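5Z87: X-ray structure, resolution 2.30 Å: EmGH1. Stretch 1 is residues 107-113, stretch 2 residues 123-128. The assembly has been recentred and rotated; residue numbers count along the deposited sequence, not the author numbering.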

ATOM      1  N   ALA A 107     -21.600  23.428 -34.528  1.00 24.31           N
ATOM      2  CA  ALA A 107     -22.581  22.952 -33.558  1.00 27.73           C
ATOM      3  C   ALA A 107     -22.437  23.677 -32.224  1.00 28.70           C
ATOM      4  O   ALA A 107     -23.437  23.896 -31.527  1.00 26.38           O
ATOM      5  CB  ALA A 107     -22.467  21.432 -33.383  1.00 22.73           C
ATOM      6  N   VAL A 108     -21.217  24.090 -31.869  1.00 19.93           N
ATOM      7  CA  VAL A 108     -21.031  24.846 -30.635  1.00 28.74           C
ATOM      8  C   VAL A 108     -21.560  26.267 -30.800  1.00 28.32           C
ATOM      9  O   VAL A 108     -22.162  26.831 -29.877  1.00 24.78           O
ATOM     10  CB  VAL A 108     -19.548  24.836 -30.223  1.00 23.96           C
ATOM     11  CG1 VAL A 108     -19.319  25.752 -29.043  1.00 24.51           C
ATOM     12  CG2 VAL A 108     -19.093  23.426 -29.885  1.00 27.07           C
ATOM     13  N   MET A 109     -21.329  26.875 -31.968  1.00 27.29           N
ATOM     14  CA  MET A 109     -21.868  28.208 -32.227  1.00 28.03           C
ATOM     15  C   MET A 109     -23.378  28.226 -32.050  1.00 24.30           C
ATOM     16  O   MET A 109     -23.913  29.028 -31.279  1.00 26.05           O
ATOM     17  CB  MET A 109     -21.476  28.661 -33.626  1.00 21.15           C
ATOM     18  CG  MET A 109     -20.043  29.123 -33.690  1.00 21.63           C
ATOM     19  SD  MET A 109     -19.411  28.936 -35.340  1.00 30.50           S
ATOM     20  CE  MET A 109     -20.090  30.396 -36.149  1.00 33.79           C
ATOM     21  N   ALA A 110     -24.073  27.293 -32.703  1.00 22.71           N
ATOM     22  CA  ALA A 110     -25.522  27.201 -32.553  1.00 20.24           C
ATOM     23  C   ALA A 110     -25.921  27.050 -31.090  1.00 30.86           C
ATOM     24  O   ALA A 110     -26.861  27.707 -30.630  1.00 34.25           O
ATOM     25  CB  ALA A 110     -26.056  26.031 -33.383  1.00 19.39           C
ATOM     26  N   MET A 111     -25.216  26.193 -30.337  1.00 27.03           N
ATOM     27  CA  MET A 111     -25.571  25.975 -28.935  1.00 24.94           C
ATOM     28  C   MET A 111     -25.280  27.208 -28.097  1.00 20.97           C
ATOM     29  O   MET A 111     -26.078  27.576 -27.228  1.00 21.30           O
ATOM     30  CB  MET A 111     -24.814  24.767 -28.365  1.00 25.44           C
ATOM     31  CG  MET A 111     -25.139  24.440 -26.892  1.00 23.21           C
ATOM     32  SD  MET A 111     -23.740  23.696 -25.965  1.00 32.61           S
ATOM     33  CE  MET A 111     -22.770  25.178 -25.665  1.00 27.09           C
ATOM     34  N   GLN A 112     -24.143  27.859 -28.342  1.00 22.55           N
ATOM     35  CA  GLN A 112     -23.808  29.056 -27.584  1.00 25.63           C
ATOM     36  C   GLN A 112     -24.838  30.159 -27.803  1.00 29.89           C
ATOM     37  O   GLN A 112     -25.168  30.898 -26.869  1.00 24.04           O
ATOM     38  CB  GLN A 112     -22.412  29.535 -27.969  1.00 26.39           C
ATOM     39  CG  GLN A 112     -21.309  28.662 -27.409  1.00 28.83           C
ATOM     40  CD  GLN A 112     -21.037  28.936 -25.945  1.00 26.31           C
ATOM     41  OE1 GLN A 112     -21.953  29.004 -25.124  1.00 24.33           O
ATOM     42  NE2 GLN A 112     -19.768  29.117 -25.613  1.00 19.80           N
ATOM     43  N   GLN A 113     -25.364  30.273 -29.031  1.00 25.38           N
ATOM     44  CA  GLN A 113     -26.391  31.271 -29.319  1.00 25.97           C
ATOM     45  C   GLN A 113     -27.644  31.000 -28.499  1.00 31.76           C
ATOM     46  O   GLN A 113     -28.275  31.933 -27.993  1.00 26.73           O
ATOM     47  CB  GLN A 113     -26.696  31.268 -30.825  1.00 29.53           C
ATOM     48  CG  GLN A 113     -27.495  32.448 -31.373  1.00 36.57           C
ATOM     49  CD  GLN A 113     -27.660  32.391 -32.909  1.00 41.79           C
ATOM     50  OE1 GLN A 113     -26.676  32.446 -33.658  1.00 42.40           O
ATOM     51  NE2 GLN A 113     -28.907  32.266 -33.373  1.00 26.63           N
TER
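Stretch 2 (123-128) IPAFVF

The contact between the two stretches is anchored by the carboxamide of Gln-112, which hydrogen-bonds to both backbone polar atoms of Ala-125. Ala-125 N donates to Gln-112 OE1 at 2.9 Å, with an N-H...acceptor angle of 154°; Gln-112 NE2 donates in return to Ala-125 O at 3.0 Å and 148°. Both distances are short and both angles reasonably open, so the amide group acts as acceptor and donor at once and pairs with a single residue much as a neighbouring peptide would. The pairing also fits the assigned orientation of the amide, since OE1 meets an N-H and NE2 meets a carbonyl oxygen.

The side chain reaches this position by bending. The CA-to-CB bond of Gln-112 points sideways to stretch 2, but chi1 of -73° (m) and chi2 of -78° (m) fold the chain so that its end comes nearer. Its own backbone remains committed to the helix, with Gln-112 N donating to Val-108 O at 2.7 Å. All of residues 107-113 are helical, and the helix extends beyond the stretch at both ends.

Stretch 2 is extended. Ile-123, Pro-124 and Ala-125 form a loop segment, with phi/psi of -77/167 at Pro-124 and -81/146 at Ala-125, and the strand occupies 126-128 before continuing onward. Helix and strand run closer to antiparallel than parallel: their N-to-C directions make an angle of 143°, the signed crossing angle is likewise 143°, and the axes approach to 10.9 Å. The register agrees with this sense, for Gln-112 CA lies 6.0 Å from Pro-124 CA while Val-108 CA lies 8.2 Å from Val-127 CA; one helical turn back along stretch 1 corresponds to three residues forward along stretch 2.

The whole contact is modest, burying 227 Å² over both stretches with the amide pair included; around that pair lie carbon contacts and two approaches of carbon to Gln-112 NE2. The aliphatic part of Pro-124 lies beside the amide, with Pro-124 CB 3.7 Å from Gln-112 NE2. Val-127 points toward the helix in the t rotamer, and its CG2 is 3.9 Å from Val-108 CG1, 4.2 Å from Met-111 CE and 3.8 Å from Gln-112 NE2, so one methyl touches three helix residues. Met-111 starts sideways but brings its terminal methyl inward, where CE also lies 4.3 Å from Ala-125 CB. Phe-126, between the two inward-pointing residues Ala-125 and Val-127, directs its CA-to-CB bond away, as the alternation of an extended chain leads one to expect.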

ATOM      1  N   ILE A 123     -24.115  35.727 -21.048  1.00 25.80           N
ATOM      2  CA  ILE A 123     -23.017  34.880 -20.579  1.00 20.04           C
ATOM      3  C   ILE A 123     -22.978  33.605 -21.416  1.00 17.20           C
ATOM      4  O   ILE A 123     -23.960  32.847 -21.433  1.00 20.83           O
ATOM      5  CB  ILE A 123     -23.158  34.563 -19.081  1.00 26.47           C
ATOM      6  CG1 ILE A 123     -23.352  35.858 -18.277  1.00 17.05           C
ATOM      7  CG2 ILE A 123     -21.941  33.740 -18.579  1.00 22.38           C
ATOM      8  CD1 ILE A 123     -23.791  35.652 -16.810  1.00 22.91           C
ATOM      9  N   PRO A 124     -21.900  33.339 -22.143  1.00 18.89           N
ATOM     10  CA  PRO A 124     -21.778  32.059 -22.848  1.00 26.02           C
ATOM     11  C   PRO A 124     -21.396  30.941 -21.880  1.00 20.76           C
ATOM     12  O   PRO A 124     -21.004  31.170 -20.735  1.00 20.24           O
ATOM     13  CB  PRO A 124     -20.666  32.315 -23.882  1.00 20.56           C
ATOM     14  CG  PRO A 124     -20.298  33.795 -23.734  1.00 20.17           C
ATOM     15  CD  PRO A 124     -20.705  34.175 -22.342  1.00 19.39           C
ATOM     16  N   ALA A 125     -21.535  29.714 -22.364  1.00 25.13           N
ATOM     17  CA  ALA A 125     -21.110  28.542 -21.609  1.00 22.47           C
ATOM     18  C   ALA A 125     -19.607  28.313 -21.741  1.00 23.25           C
ATOM     19  O   ALA A 125     -19.005  28.606 -22.777  1.00 24.30           O
ATOM     20  CB  ALA A 125     -21.863  27.305 -22.098  1.00 17.04           C
ATOM     21  N   PHE A 126     -18.990  27.811 -20.667  1.00 25.24           N
ATOM     22  CA  PHE A 126     -17.741  27.075 -20.838  1.00 18.23           C
ATOM     23  C   PHE A 126     -18.056  25.813 -21.632  1.00 17.34           C
ATOM     24  O   PHE A 126     -19.092  25.177 -21.425  1.00 20.31           O
ATOM     25  CB  PHE A 126     -17.105  26.703 -19.489  1.00 18.06           C
ATOM     26  CG  PHE A 126     -16.024  27.661 -19.033  1.00 24.01           C
ATOM     27  CD1 PHE A 126     -14.957  27.983 -19.859  1.00 20.33           C
ATOM     28  CD2 PHE A 126     -16.086  28.253 -17.780  1.00 22.93           C
ATOM     29  CE1 PHE A 126     -13.971  28.877 -19.438  1.00 22.49           C
ATOM     30  CE2 PHE A 126     -15.093  29.150 -17.353  1.00 21.09           C
ATOM     31  CZ  PHE A 126     -14.042  29.456 -18.181  1.00 19.35           C
ATOM     32  N   VAL A 127     -17.194  25.483 -22.581  1.00 18.05           N
ATOM     33  CA  VAL A 127     -17.332  24.278 -23.388  1.00 22.48           C
ATOM     34  C   VAL A 127     -16.114  23.428 -23.060  1.00 27.22           C
ATOM     35  O   VAL A 127     -15.008  23.708 -23.540  1.00 23.12           O
ATOM     36  CB  VAL A 127     -17.421  24.584 -24.889  1.00 24.10           C
ATOM     37  CG1 VAL A 127     -17.531  23.292 -25.702  1.00 19.65           C
ATOM     38  CG2 VAL A 127     -18.609  25.496 -25.166  1.00 28.04           C
ATOM     39  N   PHE A 128     -16.302  22.406 -22.227  1.00 22.75           N
ATOM     40  CA  PHE A 128     -15.187  21.636 -21.679  1.00 24.18           C
ATOM     41  C   PHE A 128     -14.963  20.387 -22.520  1.00 22.23           C
ATOM     42  O   PHE A 128     -15.907  19.626 -22.772  1.00 20.34           O
ATOM     43  CB  PHE A 128     -15.450  21.238 -20.220  1.00 19.35           C
ATOM     44  CG  PHE A 128     -15.371  22.376 -19.243  1.00 18.57           C
ATOM     45  CD1 PHE A 128     -14.174  23.041 -19.028  1.00 19.87           C
ATOM     46  CD2 PHE A 128     -16.490  22.763 -18.514  1.00 17.10           C
ATOM     47  CE1 PHE A 128     -14.083  24.087 -18.115  1.00 16.17           C
ATOM     48  CE2 PHE A 128     -16.409  23.794 -17.593  1.00 14.72           C
ATOM     49  CZ  PHE A 128     -15.196  24.475 -17.408  1.00 16.22           C
TER